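Local coordinates for uncharacterized protein YobA (Bacillus subtilis subsp. subtilis str. 168, PDB 4QY7) that is of unknown function but adopts an OB-fold, belongs to the DUF3221 family and carries a signal sequence in its natural precursor, at residues Q7-Y12 with H75-S80; Y12-D17 with K28-E33; L55-N60 with T86-E91. One frame throughout, in Å; residues are numbered along the deposited sequence. Where two conformers were deposited one is given.

All three contacts tie loops to the mixed β-sheet of this OB-fold chain. Contacts 1 and 2 share strand 7-16 and overlap in sequence at Tyr-12, which touches across contact 2 alone; their centres are about 17 Å apart, on opposite sides of the chain's centre. Contact 3 lies about 12 Å from contact 1 and about 19 Å from contact 2, centre to centre. Lys-78 CE of contact 1 packs against Thr-86 OG1 of contact 3 at 3.5 Å, while Asp-17 O of contact 2 approaches Leu-55 CD1 of contact 3 at 3.8 Å. No active site is known; in contact 3 the Lys-89 side chain comes within about 3 Å (nearest atoms) of a bound nonaethylene glycol, probably from the crystallisation liquor.

Contact 1. Residues Q7-Y12 with H75-S80; sequences QSLVGY and HTRKES
Gln-7 reaches from the start of strand 7-16 to His-75 and Arg-77 in the loop that follows strand 69-74, an antiparallel neighbour in the OB-fold sheet. The polar part consists of two hydrogen bonds made by one amide. Gln-7 NE2 donates to His-75 O at 3.0 Å, with an N-H...O angle of 158°, and the acceptor lies near the amide plane. On the other branch, Gln-7 OE1 accepts from Arg-77 NH1 at 2.8 Å; this bond is more bent, at 143°. With each branch engaged, the amide is held against rotation. The Gln-7 side chain is extended beyond CG, which carries the amide out to the loop, and the glutamine and arginine side chains cross at about a right angle. The loop itself adds a weak bond from Thr-76 OG1 to Arg-77 O.

An alanine in place of Gln-7 would probably leave Arg-77 NH1 and His-75 O without these partners and let the loop move more freely against the strand.

The van der Waals part is slighter: the Leu-9 CD2 methyl comes within 4.1 Å of Arg-77 NH2, approaching the guanidinium obliquely. Behind both strand residues lies Phe-74, which their side chains touch and whose backbone bonds to that of Gln-7. At the guanidinium edge, Gln-7 OE1 sits only 10° out of the plane of the group.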
ATOM      1  N   GLN A   7      -5.217  -1.645 -12.791  1.00 17.74           N
ATOM      2  CA  GLN A   7      -5.551  -2.515 -11.684  1.00 16.47           C
ATOM      3  C   GLN A   7      -5.714  -1.702 -10.431  1.00 19.24           C
ATOM      4  O   GLN A   7      -5.196  -0.586 -10.336  1.00 19.02           O
ATOM      5  CB  GLN A   7      -4.445  -3.537 -11.447  1.00 17.97           C
ATOM      6  CG  GLN A   7      -4.102  -4.366 -12.644  1.00 19.89           C
ATOM      7  CD  GLN A   7      -3.232  -5.507 -12.210  1.00 28.33           C
ATOM      8  OE1 GLN A   7      -3.611  -6.287 -11.326  1.00 26.59           O
ATOM      9  NE2 GLN A   7      -2.049  -5.596 -12.767  1.00 27.53           N
ATOM     10  N   SER A   8      -6.378  -2.275  -9.444  1.00 15.81           N
ATOM     11  CA  SER A   8      -6.512  -1.598  -8.159  1.00 14.92           C
ATOM     12  C   SER A   8      -6.520  -2.588  -7.015  1.00 16.37           C
ATOM     13  O   SER A   8      -6.849  -3.771  -7.202  1.00 16.42           O
ATOM     14  CB  SER A   8      -7.809  -0.791  -8.101  1.00 18.94           C
ATOM     15  OG  SER A   8      -8.973  -1.614  -8.155  1.00 21.88           O
ATOM     16  N   LEU A   9      -6.182  -2.094  -5.824  1.00 13.03           N
ATOM     17  CA  LEU A   9      -6.297  -2.903  -4.614  1.00 13.04           C
ATOM     18  C   LEU A   9      -6.497  -2.017  -3.421  1.00 14.19           C
ATOM     19  O   LEU A   9      -6.133  -0.839  -3.462  1.00 14.36           O
ATOM     20  CB  LEU A   9      -5.096  -3.851  -4.428  1.00 14.55           C
ATOM     21  CG  LEU A   9      -3.728  -3.222  -4.239  1.00 16.58           C
ATOM     22  CD1 LEU A   9      -3.467  -2.946  -2.748  1.00 16.10           C
ATOM     23  CD2 LEU A   9      -2.605  -4.179  -4.732  1.00 19.30           C
ATOM     24  N   VAL A  10      -7.040  -2.591  -2.342  1.00 12.49           N
ATOM     25  CA  VAL A  10      -7.344  -1.854  -1.128  1.00 12.26           C
ATOM     26  C   VAL A  10      -6.486  -2.347   0.003  1.00 15.16           C
ATOM     27  O   VAL A  10      -6.239  -3.546   0.127  1.00 15.17           O
ATOM     28  CB  VAL A  10      -8.850  -2.055  -0.787  1.00 14.25           C
ATOM     29  CG1 VAL A  10      -9.165  -1.537   0.628  1.00 15.56           C
ATOM     30  CG2 VAL A  10      -9.737  -1.371  -1.832  1.00 15.38           C
ATOM     31  N   GLY A  11      -6.042  -1.414   0.836  1.00 13.14           N
ATOM     32  CA  GLY A  11      -5.238  -1.806   1.996  1.00 13.91           C
ATOM     33  C   GLY A  11      -5.124  -0.687   2.987  1.00 14.86           C
ATOM     34  O   GLY A  11      -5.574   0.424   2.722  1.00 15.13           O
ATOM     35  N   TYR A  12      -4.564  -1.002   4.135  1.00 12.27           N
ATOM     36  CA  TYR A  12      -4.383  -0.033   5.216  1.00 12.56           C
ATOM     37  C   TYR A  12      -2.951   0.409   5.283  1.00 14.84           C
ATOM     38  O   TYR A  12      -2.071  -0.452   5.318  1.00 12.65           O
ATOM     39  CB  TYR A  12      -4.776  -0.637   6.580  1.00 14.84           C
ATOM     40  CG  TYR A  12      -6.227  -1.028   6.669  1.00 18.81           C
ATOM     41  CD1 TYR A  12      -6.675  -2.239   6.141  1.00 19.81           C
ATOM     42  CD2 TYR A  12      -7.175  -0.143   7.158  1.00 21.90           C
ATOM     43  CE1 TYR A  12      -8.023  -2.585   6.165  1.00 20.04           C
ATOM     44  CE2 TYR A  12      -8.528  -0.494   7.219  1.00 22.66           C
ATOM     45  CZ  TYR A  12      -8.942  -1.711   6.706  1.00 26.48           C
ATOM     46  OH  TYR A  12     -10.273  -2.096   6.735  1.00 31.73           O
ATOM     47  N   HIS A  75      -0.527  -0.024 -12.955  1.00 20.40           N
ATOM     48  CA  HIS A  75      -0.566  -0.828 -14.179  1.00 22.04           C
ATOM     49  C   HIS A  75      -0.237  -2.298 -13.888  1.00 26.17           C
ATOM     50  O   HIS A  75      -0.990  -3.194 -14.297  1.00 26.32           O
ATOM     51  CB  HIS A  75       0.391  -0.265 -15.226  1.00 24.21           C
ATOM     52  CG  HIS A  75      -0.015   1.097 -15.673  1.00 29.37           C
ATOM     53  ND1 HIS A  75      -1.182   1.303 -16.412  1.00 32.86           N
ATOM     54  CD2 HIS A  75       0.552   2.294 -15.412  1.00 32.26           C
ATOM     55  CE1 HIS A  75      -1.262   2.610 -16.594  1.00 32.87           C
ATOM     56  NE2 HIS A  75      -0.234   3.248 -16.019  1.00 32.91           N
ATOM     57  N   THR A  76       0.887  -2.551 -13.211  1.00 22.84           N
ATOM     58  CA  THR A  76       1.326  -3.920 -12.927  1.00 23.08           C
ATOM     59  C   THR A  76       2.067  -4.055 -11.636  1.00 23.29           C
ATOM     60  O   THR A  76       2.608  -3.075 -11.125  1.00 24.02           O
ATOM     61  CB  THR A  76       2.252  -4.396 -14.069  1.00 34.15           C
ATOM     62  OG1 THR A  76       2.498  -5.797 -13.915  1.00 41.61           O
ATOM     63  CG2 THR A  76       3.588  -3.667 -14.091  1.00 28.20           C
ATOM     64  N   ARG A  77       2.115  -5.291 -11.118  1.00 22.04           N
ATOM     65  CA  ARG A  77       2.879  -5.619  -9.928  1.00 22.15           C
ATOM     66  C   ARG A  77       4.264  -5.984 -10.355  1.00 24.55           C
ATOM     67  O   ARG A  77       4.445  -6.696 -11.353  1.00 27.51           O
ATOM     68  CB  ARG A  77       2.313  -6.812  -9.123  1.00 23.11           C
ATOM     69  CG  ARG A  77       1.019  -6.575  -8.353  1.00 27.56           C
ATOM     70  CD  ARG A  77       0.413  -7.925  -7.940  1.00 24.93           C
ATOM     71  NE  ARG A  77      -0.902  -7.755  -7.294  1.00 26.14           N
ATOM     72  CZ  ARG A  77      -2.034  -7.475  -7.937  1.00 31.03           C
ATOM     73  NH1 ARG A  77      -2.038  -7.308  -9.257  1.00 26.73           N
ATOM     74  NH2 ARG A  77      -3.169  -7.323  -7.261  1.00 24.20           N
ATOM     75  N   LYS A  78       5.239  -5.586  -9.571  1.00 18.73           N
ATOM     76  CA  LYS A  78       6.615  -6.025  -9.794  1.00 17.52           C
ATOM     77  C   LYS A  78       6.733  -7.451  -9.299  1.00 20.11           C
ATOM     78  O   LYS A  78       5.937  -7.871  -8.449  1.00 18.90           O
ATOM     79  CB  LYS A  78       7.603  -5.123  -9.048  1.00 19.47           C
ATOM     80  CG  LYS A  78       7.630  -3.704  -9.603  1.00 31.17           C
ATOM     81  CD  LYS A  78       7.891  -2.663  -8.534  1.00 41.01           C
ATOM     82  CE  LYS A  78       7.794  -1.249  -9.063  1.00 54.48           C
ATOM     83  NZ  LYS A  78       8.712  -1.009 -10.205  1.00 59.34           N
ATOM     84  N   GLU A  79       7.756  -8.156  -9.759  1.00 17.13           N
ATOM     85  CA  GLU A  79       8.011  -9.547  -9.416  1.00 16.54           C
ATOM     86  C   GLU A  79       8.779  -9.523  -8.122  1.00 20.84           C
ATOM     87  O   GLU A  79       9.995  -9.561  -8.134  1.00 22.55           O
ATOM     88  CB  GLU A  79       8.775 -10.253 -10.560  1.00 18.79           C
ATOM     89  CG  GLU A  79       8.964 -11.734 -10.325  1.00 24.79           C
ATOM     90  CD  GLU A  79       9.589 -12.459 -11.503  1.00 29.11           C
ATOM     91  OE1 GLU A  79       9.936 -11.795 -12.508  1.00 30.61           O
ATOM     92  OE2 GLU A  79       9.742 -13.697 -11.418  1.00 31.32           O
ATOM     93  N   SER A  80       8.061  -9.342  -7.014  1.00 16.12           N
ATOM     94  CA  SER A  80       8.677  -9.245  -5.714  1.00 15.23           C
ATOM     95  C   SER A  80       7.774  -9.900  -4.674  1.00 19.59           C
ATOM     96  O   SER A  80       6.579 -10.103  -4.924  1.00 18.04           O
ATOM     97  CB  SER A  80       8.905  -7.769  -5.368  1.00 17.52           C
ATOM     98  OG  SER A  80       7.684  -7.061  -5.192  1.00 19.08           O
TER

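Contact 2. Residues Y12-D17 with K28-E33; sequences YVVLKD and KAPGKE
Tyr-12 and Ala-29 meet face-on: Ala-29 CA stands over one face of the phenol ring, 3.7 Å from its centroid and 15° off the normal, in a CH-pi contact. Ala-29 CB lies over the same face, and its 3.4 Å approach to Tyr-12 CE2 is among the shortest here. Pro-30 continues the tight side toward the root of the ring, its CD oblique to the ring. A chi1 of -63° sets Tyr-12 CG anti to its own carbonyl carbon, where Pro-30 CD meets it at 3.5 Å.

In the conformer described, Val-14 CG1 touches Pro-30 CG at 3.8 Å, so the proline bridges two alternate residues of strand 7-16. That strand belongs to the OB-fold sheet and breaks its regular pairing here: Val-14 and Leu-15 both face Ile-22 of strand 20-24 in a classic beta bulge. Behind the contact, Tyr-35 touches both Val-14 and Pro-30, and Leu-42 of helix 39-45 packs on Val-14, joining this face of the strand to the segment leading into the helix.

The outer end is much looser. Lys-28 O comes no nearer to the ring than 4.3 Å, at Tyr-12 CE1, and Lys-28, exposed and poorly ordered, starts its side chain away from the strand. No hydrogen bond joins the two segments; the tyrosine hydroxyl instead makes a weak one with Lys-69 NZ.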
ATOM      1  N   TYR A  12      -4.564  -1.002   4.135  1.00 12.27           N
ATOM      2  CA  TYR A  12      -4.383  -0.033   5.216  1.00 12.56           C
ATOM      3  C   TYR A  12      -2.951   0.409   5.283  1.00 14.84           C
ATOM      4  O   TYR A  12      -2.071  -0.452   5.318  1.00 12.65           O
ATOM      5  CB  TYR A  12      -4.776  -0.637   6.580  1.00 14.84           C
ATOM      6  CG  TYR A  12      -6.227  -1.028   6.669  1.00 18.81           C
ATOM      7  CD1 TYR A  12      -6.675  -2.239   6.141  1.00 19.81           C
ATOM      8  CD2 TYR A  12      -7.175  -0.143   7.158  1.00 21.90           C
ATOM      9  CE1 TYR A  12      -8.023  -2.585   6.165  1.00 20.04           C
ATOM     10  CE2 TYR A  12      -8.528  -0.494   7.219  1.00 22.66           C
ATOM     11  CZ  TYR A  12      -8.942  -1.711   6.706  1.00 26.48           C
ATOM     12  OH  TYR A  12     -10.273  -2.096   6.735  1.00 31.73           O
ATOM     13  N   VAL A  13      -2.703   1.714   5.410  1.00 12.28           N
ATOM     14  CA  VAL A  13      -1.331   2.243   5.473  1.00 11.53           C
ATOM     15  C   VAL A  13      -0.746   1.972   6.840  1.00 15.11           C
ATOM     16  O   VAL A  13      -1.260   2.518   7.792  1.00 16.64           O
ATOM     17  CB  VAL A  13      -1.284   3.761   5.175  1.00 14.85           C
ATOM     18  CG1 VAL A  13       0.150   4.316   5.243  1.00 15.50           C
ATOM     19  CG2 VAL A  13      -1.908   4.075   3.813  1.00 14.70           C
ATOM     20  N   VAL A  14       0.321   1.172   6.941  1.00 14.15           N
ATOM     21  CA  VAL A  14       0.973   0.873   8.236  0.50 13.98           C
ATOM     22  C   VAL A  14       2.291   1.630   8.361  1.00 18.95           C
ATOM     23  O   VAL A  14       2.652   2.042   9.467  1.00 20.67           O
ATOM     24  CB  VAL A  14       1.178  -0.638   8.531  0.50 17.22           C
ATOM     25  CG1 VAL A  14      -0.141  -1.289   8.921  0.50 18.80           C
ATOM     26  CG2 VAL A  14       1.839  -1.384   7.377  0.50 15.39           C
ATOM     27  N   LEU A  15       3.010   1.831   7.251  1.00 16.39           N
ATOM     28  CA  LEU A  15       4.251   2.613   7.224  0.50 16.44           C
ATOM     29  C   LEU A  15       4.229   3.517   6.010  1.00 20.07           C
ATOM     30  O   LEU A  15       3.731   3.121   4.961  1.00 17.67           O
ATOM     31  CB  LEU A  15       5.483   1.707   7.166  0.50 16.94           C
ATOM     32  CG  LEU A  15       5.719   0.787   8.361  0.50 20.73           C
ATOM     33  CD1 LEU A  15       6.625  -0.378   7.975  0.50 22.08           C
ATOM     34  CD2 LEU A  15       6.318   1.568   9.542  0.50 25.80           C
ATOM     35  N   LYS A  16       4.743   4.738   6.135  1.00 17.18           N
ATOM     36  CA  LYS A  16       4.761   5.666   5.003  1.00 16.47           C
ATOM     37  C   LYS A  16       5.964   6.552   5.149  1.00 22.59           C
ATOM     38  O   LYS A  16       6.176   7.109   6.228  1.00 25.44           O
ATOM     39  CB  LYS A  16       3.473   6.522   4.955  1.00 18.66           C
ATOM     40  CG  LYS A  16       3.346   7.365   3.652  1.00 19.17           C
ATOM     41  CD  LYS A  16       3.826   8.813   3.853  1.00 25.93           C
ATOM     42  CE  LYS A  16       3.781   9.622   2.586  1.00 26.58           C
ATOM     43  NZ  LYS A  16       4.026  11.075   2.857  1.00 25.58           N
ATOM     44  N   ASP A  17       6.776   6.635   4.104  1.00 21.28           N
ATOM     45  CA  ASP A  17       7.907   7.557   4.055  1.00 21.05           C
ATOM     46  C   ASP A  17       7.763   8.295   2.741  1.00 23.61           C
ATOM     47  O   ASP A  17       6.755   8.111   2.058  1.00 21.52           O
ATOM     48  CB  ASP A  17       9.241   6.832   4.270  1.00 23.17           C
ATOM     49  CG  ASP A  17       9.706   5.872   3.196  1.00 30.12           C
ATOM     50  OD1 ASP A  17       9.347   6.075   2.009  1.00 28.29           O
ATOM     51  OD2 ASP A  17      10.521   4.980   3.518  1.00 39.88           O
ATOM     52  N   LYS A  28      -9.710  -7.528   8.098  1.00 48.44           N
ATOM     53  CA  LYS A  28      -9.845  -6.629   9.231  1.00 46.78           C
ATOM     54  C   LYS A  28      -8.713  -5.603   9.219  1.00 45.43           C
ATOM     55  O   LYS A  28      -7.605  -5.913   8.783  1.00 44.66           O
ATOM     56  CB  LYS A  28      -9.877  -7.419  10.560  1.00 49.87           C
ATOM     57  CG  LYS A  28      -8.547  -8.035  11.003  1.00 63.91           C
ATOM     58  CD  LYS A  28      -8.744  -9.198  11.993  1.00 75.22           C
ATOM     59  CE  LYS A  28      -7.771  -9.177  13.150  1.00 85.75           C
ATOM     60  NZ  LYS A  28      -7.419 -10.542  13.620  1.00 97.54           N
ATOM     61  N   ALA A  29      -9.003  -4.383   9.680  1.00 38.52           N
ATOM     62  CA  ALA A  29      -7.999  -3.336   9.783  1.00 36.66           C
ATOM     63  C   ALA A  29      -6.940  -3.728  10.808  1.00 37.56           C
ATOM     64  O   ALA A  29      -7.286  -4.384  11.793  1.00 38.94           O
ATOM     65  CB  ALA A  29      -8.648  -2.025  10.198  1.00 37.23           C
ATOM     66  N   PRO A  30      -5.661  -3.343  10.638  1.00 28.75           N
ATOM     67  CA  PRO A  30      -4.671  -3.645  11.693  1.00 26.58           C
ATOM     68  C   PRO A  30      -5.096  -3.121  13.065  1.00 26.99           C
ATOM     69  O   PRO A  30      -5.761  -2.078  13.182  1.00 25.60           O
ATOM     70  CB  PRO A  30      -3.399  -2.912  11.232  1.00 27.23           C
ATOM     71  CG  PRO A  30      -3.593  -2.638   9.785  1.00 32.09           C
ATOM     72  CD  PRO A  30      -5.074  -2.536   9.550  1.00 28.91           C
ATOM     73  N   GLY A  31      -4.674  -3.826  14.113  1.00 22.89           N
ATOM     74  CA  GLY A  31      -4.969  -3.391  15.465  1.00 22.20           C
ATOM     75  C   GLY A  31      -4.090  -2.223  15.830  1.00 23.59           C
ATOM     76  O   GLY A  31      -3.051  -2.024  15.203  1.00 22.13           O
ATOM     77  N   LYS A  32      -4.457  -1.449  16.832  1.00 19.63           N
ATOM     78  CA  LYS A  32      -3.653  -0.299  17.238  1.00 20.24           C
ATOM     79  C   LYS A  32      -2.161  -0.630  17.481  1.00 24.40           C
ATOM     80  O   LYS A  32      -1.295   0.184  17.132  1.00 25.18           O
ATOM     81  CB  LYS A  32      -4.240   0.354  18.506  1.00 22.80           C
ATOM     82  CG  LYS A  32      -3.563   1.666  18.891  1.00 36.86           C
ATOM     83  CD  LYS A  32      -4.388   2.449  19.910  1.00 49.29           C
ATOM     84  CE  LYS A  32      -3.553   3.447  20.686  1.00 65.90           C
ATOM     85  NZ  LYS A  32      -4.325   4.073  21.792  1.00 73.95           N
ATOM     86  N   GLU A  33      -1.857  -1.778  18.078  1.00 20.21           N
ATOM     87  CA  GLU A  33      -0.443  -2.119  18.386  1.00 19.57           C
ATOM     88  C   GLU A  33       0.332  -2.591  17.179  1.00 22.28           C
ATOM     89  O   GLU A  33       1.567  -2.575  17.229  1.00 22.80           O
ATOM     90  CB  GLU A  33      -0.336  -3.156  19.490  1.00 22.62           C
ATOM     91  CG  GLU A  33      -0.792  -2.567  20.806  1.00 27.74           C
ATOM     92  CD  GLU A  33      -0.736  -3.513  21.984  1.00 43.97           C
ATOM     93  OE1 GLU A  33      -0.304  -4.675  21.818  1.00 34.84           O
ATOM     94  OE2 GLU A  33      -1.121  -3.077  23.089  1.00 37.12           O
TER

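Contact 3. Residues L55-N60 with T86-E91; sequences LSEIDN and TIQKYE
Ile-58 is pressed against Gln-88 and its neighbours through both branches of its side chain. Its CD1 touches the backbone at Gln-88, 3.5 Å from Gln-88 C, and lies 4.2 Å from Ile-87 CG1. The other branch, CG2, meets Tyr-90 CE2 at 3.8 Å, oblique to the ring. Chi1 (-53°) sends the branches different ways, CG1 anti to the carbonyl carbon and CG2 anti to the backbone N; chi2 (-63°) then places CD1 by Gln-88. Deeper in, Leu-55 and Ile-87 lie side by side, pointing the same way, with Leu-55 CD2 3.9 Å from Ile-87 CD1. At the outer border, the aliphatic part of Glu-57 packs on Thr-86, CG to CG2 3.7 Å.

Water 1 bridges the two backbones. It accepts from Glu-57 N at 2.8 Å and donates to Ile-87 O at 2.7 Å, joining them where no direct hydrogen bond does.

What presents these groups is a type I beta turn from Leu-55 to Ile-58, closed by Ile-58 N bonding Leu-55 O at 3.0 Å. On the opposing segment, Ile-87 bonds through its backbone to Gly-54 and Lys-89 to Trp-73, while Lys-89 also makes a cation-pi contact with Trp-73. The Tyr-90 hydroxyl is held by Asp-63, and Val-72 touches both Ile-87 and Tyr-90. The contact thus joins the loop after strand 50-54 to the link between strands 84-86 and 89-92 and to the start of the latter. Its chemistry, methyls and methylenes packed on side chains and on the peptide backbone with one bridging water, implies cohesion by packing more than by direct polar bonds.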
ATOM      1  N   LEU A  55       5.599   5.651  -4.299  1.00 17.61           N
ATOM      2  CA  LEU A  55       4.894   6.937  -4.422  1.00 17.53           C
ATOM      3  C   LEU A  55       5.588   7.982  -5.329  1.00 23.74           C
ATOM      4  O   LEU A  55       5.094   9.121  -5.389  1.00 23.67           O
ATOM      5  CB  LEU A  55       4.774   7.522  -2.996  1.00 17.63           C
ATOM      6  CG  LEU A  55       4.059   6.635  -1.960  1.00 19.65           C
ATOM      7  CD1 LEU A  55       4.166   7.237  -0.569  1.00 21.49           C
ATOM      8  CD2 LEU A  55       2.611   6.373  -2.362  1.00 21.58           C
ATOM      9  N   SER A  56       6.653   7.606  -6.069  1.00 23.39           N
ATOM     10  CA  SER A  56       7.397   8.544  -6.931  0.50 25.12           C
ATOM     11  C   SER A  56       6.527   9.309  -7.919  1.00 29.28           C
ATOM     12  O   SER A  56       6.872  10.437  -8.275  1.00 30.45           O
ATOM     13  CB  SER A  56       8.455   7.801  -7.737  0.50 29.01           C
ATOM     14  OG  SER A  56       9.361   7.126  -6.883  0.50 40.17           O
ATOM     15  N   GLU A  57       5.450   8.686  -8.420  1.00 26.21           N
ATOM     16  CA  GLU A  57       4.606   9.313  -9.429  1.00 28.12           C
ATOM     17  C   GLU A  57       3.488  10.171  -8.864  1.00 33.23           C
ATOM     18  O   GLU A  57       2.900  10.890  -9.651  1.00 34.84           O
ATOM     19  CB  GLU A  57       4.001   8.249 -10.368  1.00 29.48           C
ATOM     20  CG  GLU A  57       5.038   7.513 -11.193  1.00 39.57           C
ATOM     21  CD  GLU A  57       5.722   8.413 -12.200  1.00 67.93           C
ATOM     22  OE1 GLU A  57       5.041   8.875 -13.143  1.00 72.09           O
ATOM     23  OE2 GLU A  57       6.925   8.709 -12.010  1.00 65.65           O
ATOM     24  N   ILE A  58       3.231  10.166  -7.544  1.00 28.56           N
ATOM     25  CA  ILE A  58       2.169  10.970  -6.958  1.00 29.35           C
ATOM     26  C   ILE A  58       2.731  12.344  -6.658  1.00 36.85           C
ATOM     27  O   ILE A  58       3.769  12.443  -6.009  1.00 37.14           O
ATOM     28  CB  ILE A  58       1.583  10.318  -5.684  1.00 29.96           C
ATOM     29  CG1 ILE A  58       1.131   8.842  -5.915  1.00 29.61           C
ATOM     30  CG2 ILE A  58       0.440  11.178  -5.163  1.00 31.07           C
ATOM     31  CD1 ILE A  58       0.020   8.628  -6.911  1.00 31.27           C
ATOM     32  N   ASP A  59       2.030  13.395  -7.087  1.00 36.75           N
ATOM     33  CA  ASP A  59       2.474  14.791  -6.922  1.00 38.63           C
ATOM     34  C   ASP A  59       2.619  15.210  -5.445  1.00 40.65           C
ATOM     35  O   ASP A  59       3.632  15.807  -5.087  1.00 42.49           O
ATOM     36  CB  ASP A  59       1.527  15.766  -7.651  1.00 42.48           C
ATOM     37  CG  ASP A  59       0.064  15.692  -7.261  1.00 59.77           C
ATOM     38  OD1 ASP A  59      -0.289  14.818  -6.433  1.00 61.99           O
ATOM     39  OD2 ASP A  59      -0.734  16.474  -7.813  1.00 68.77           O
ATOM     40  N   ASN A  60       1.645  14.866  -4.598  1.00 34.22           N
ATOM     41  CA  ASN A  60       1.678  15.207  -3.175  1.00 32.76           C
ATOM     42  C   ASN A  60       1.074  14.070  -2.362  1.00 32.30           C
ATOM     43  O   ASN A  60      -0.026  13.620  -2.673  1.00 32.42           O
ATOM     44  CB  ASN A  60       0.914  16.505  -2.930  1.00 30.81           C
ATOM     45  CG  ASN A  60       1.064  17.028  -1.513  1.00 53.81           C
ATOM     46  OD1 ASN A  60       0.461  16.502  -0.567  1.00 45.03           O
ATOM     47  ND2 ASN A  60       1.889  18.056  -1.319  1.00 50.94           N
ATOM     48  N   THR A  86       4.346   0.597  -8.560  1.00 17.08           N
ATOM     49  CA  THR A  86       4.379   2.069  -8.634  1.00 17.84           C
ATOM     50  C   THR A  86       2.953   2.517  -8.853  1.00 19.12           C
ATOM     51  O   THR A  86       2.367   2.077  -9.836  1.00 20.62           O
ATOM     52  CB  THR A  86       5.236   2.526  -9.794  1.00 24.73           C
ATOM     53  OG1 THR A  86       6.534   1.965  -9.639  1.00 25.25           O
ATOM     54  CG2 THR A  86       5.311   4.052  -9.876  1.00 24.31           C
ATOM     55  N   ILE A  87       2.369   3.337  -7.982  1.00 17.59           N
ATOM     56  CA  ILE A  87       0.951   3.655  -8.147  1.00 15.63           C
ATOM     57  C   ILE A  87       0.769   4.964  -8.865  1.00 19.40           C
ATOM     58  O   ILE A  87       1.647   5.828  -8.806  1.00 19.97           O
ATOM     59  CB  ILE A  87       0.183   3.632  -6.807  1.00 17.61           C
ATOM     60  CG1 ILE A  87       0.735   4.679  -5.787  1.00 18.72           C
ATOM     61  CG2 ILE A  87       0.258   2.204  -6.206  1.00 16.56           C
ATOM     62  CD1 ILE A  87      -0.240   5.020  -4.625  1.00 18.79           C
ATOM     63  N   GLN A  88      -0.341   5.089  -9.594  1.00 17.55           N
ATOM     64  CA  GLN A  88      -0.662   6.301 -10.359  0.50 18.59           C
ATOM     65  C   GLN A  88      -1.671   7.166  -9.625  1.00 20.79           C
ATOM     66  O   GLN A  88      -1.795   8.354  -9.917  1.00 21.22           O
ATOM     67  CB  GLN A  88      -1.239   5.933 -11.737  0.50 20.96           C
ATOM     68  CG  GLN A  88      -0.353   5.010 -12.580  0.50 25.42           C
ATOM     69  CD  GLN A  88       1.008   5.593 -12.875  0.50 42.20           C
ATOM     70  OE1 GLN A  88       1.160   6.799 -13.091  0.50 38.18           O
ATOM     71  NE2 GLN A  88       2.029   4.747 -12.919  0.50 39.11           N
ATOM     72  N   LYS A  89      -2.422   6.575  -8.679  1.00 16.15           N
ATOM     73  CA  LYS A  89      -3.427   7.318  -7.972  1.00 17.00           C
ATOM     74  C   LYS A  89      -3.822   6.594  -6.728  1.00 18.90           C
ATOM     75  O   LYS A  89      -3.650   5.375  -6.620  1.00 16.45           O
ATOM     76  CB  LYS A  89      -4.653   7.444  -8.905  1.00 21.25           C
ATOM     77  CG  LYS A  89      -5.909   8.087  -8.298  1.00 31.96           C
ATOM     78  CD  LYS A  89      -6.942   8.425  -9.371  1.00 44.56           C
ATOM     79  CE  LYS A  89      -7.708   7.227  -9.876  1.00 61.70           C
ATOM     80  NZ  LYS A  89      -8.431   7.536 -11.139  1.00 76.31           N
ATOM     81  N   TYR A  90      -4.334   7.328  -5.754  1.00 17.22           N
ATOM     82  CA  TYR A  90      -4.936   6.662  -4.609  1.00 15.91           C
ATOM     83  C   TYR A  90      -6.140   7.446  -4.164  1.00 18.84           C
ATOM     84  O   TYR A  90      -6.283   8.640  -4.466  1.00 19.11           O
ATOM     85  CB  TYR A  90      -3.989   6.418  -3.426  1.00 18.51           C
ATOM     86  CG  TYR A  90      -3.454   7.691  -2.809  1.00 23.11           C
ATOM     87  CD1 TYR A  90      -4.129   8.325  -1.775  1.00 25.33           C
ATOM     88  CD2 TYR A  90      -2.208   8.189  -3.171  1.00 25.35           C
ATOM     89  CE1 TYR A  90      -3.651   9.515  -1.226  1.00 26.93           C
ATOM     90  CE2 TYR A  90      -1.691   9.339  -2.586  1.00 26.91           C
ATOM     91  CZ  TYR A  90      -2.417  10.004  -1.622  1.00 33.07           C
ATOM     92  OH  TYR A  90      -1.869  11.137  -1.084  1.00 36.81           O
ATOM     93  N   GLU A  91      -7.022   6.735  -3.466  1.00 16.35           N
ATOM     94  CA  GLU A  91      -8.236   7.321  -2.912  0.50 17.00           C
ATOM     95  C   GLU A  91      -8.355   6.940  -1.459  1.00 20.22           C
ATOM     96  O   GLU A  91      -8.140   5.783  -1.120  1.00 18.15           O
ATOM     97  CB  GLU A  91      -9.468   6.860  -3.693  0.50 18.77           C
ATOM     98  CG  GLU A  91     -10.746   7.514  -3.200  0.50 27.04           C
ATOM     99  CD  GLU A  91     -11.935   7.347  -4.117  0.50 40.04           C
ATOM    100  OE1 GLU A  91     -12.124   6.227  -4.641  0.50 31.25           O
ATOM    101  OE2 GLU A  91     -12.690   8.331  -4.295  0.50 35.36           O
TER
HETATM  102  O   HOH W   1       3.940   6.485  -7.568  1.00 22.55           O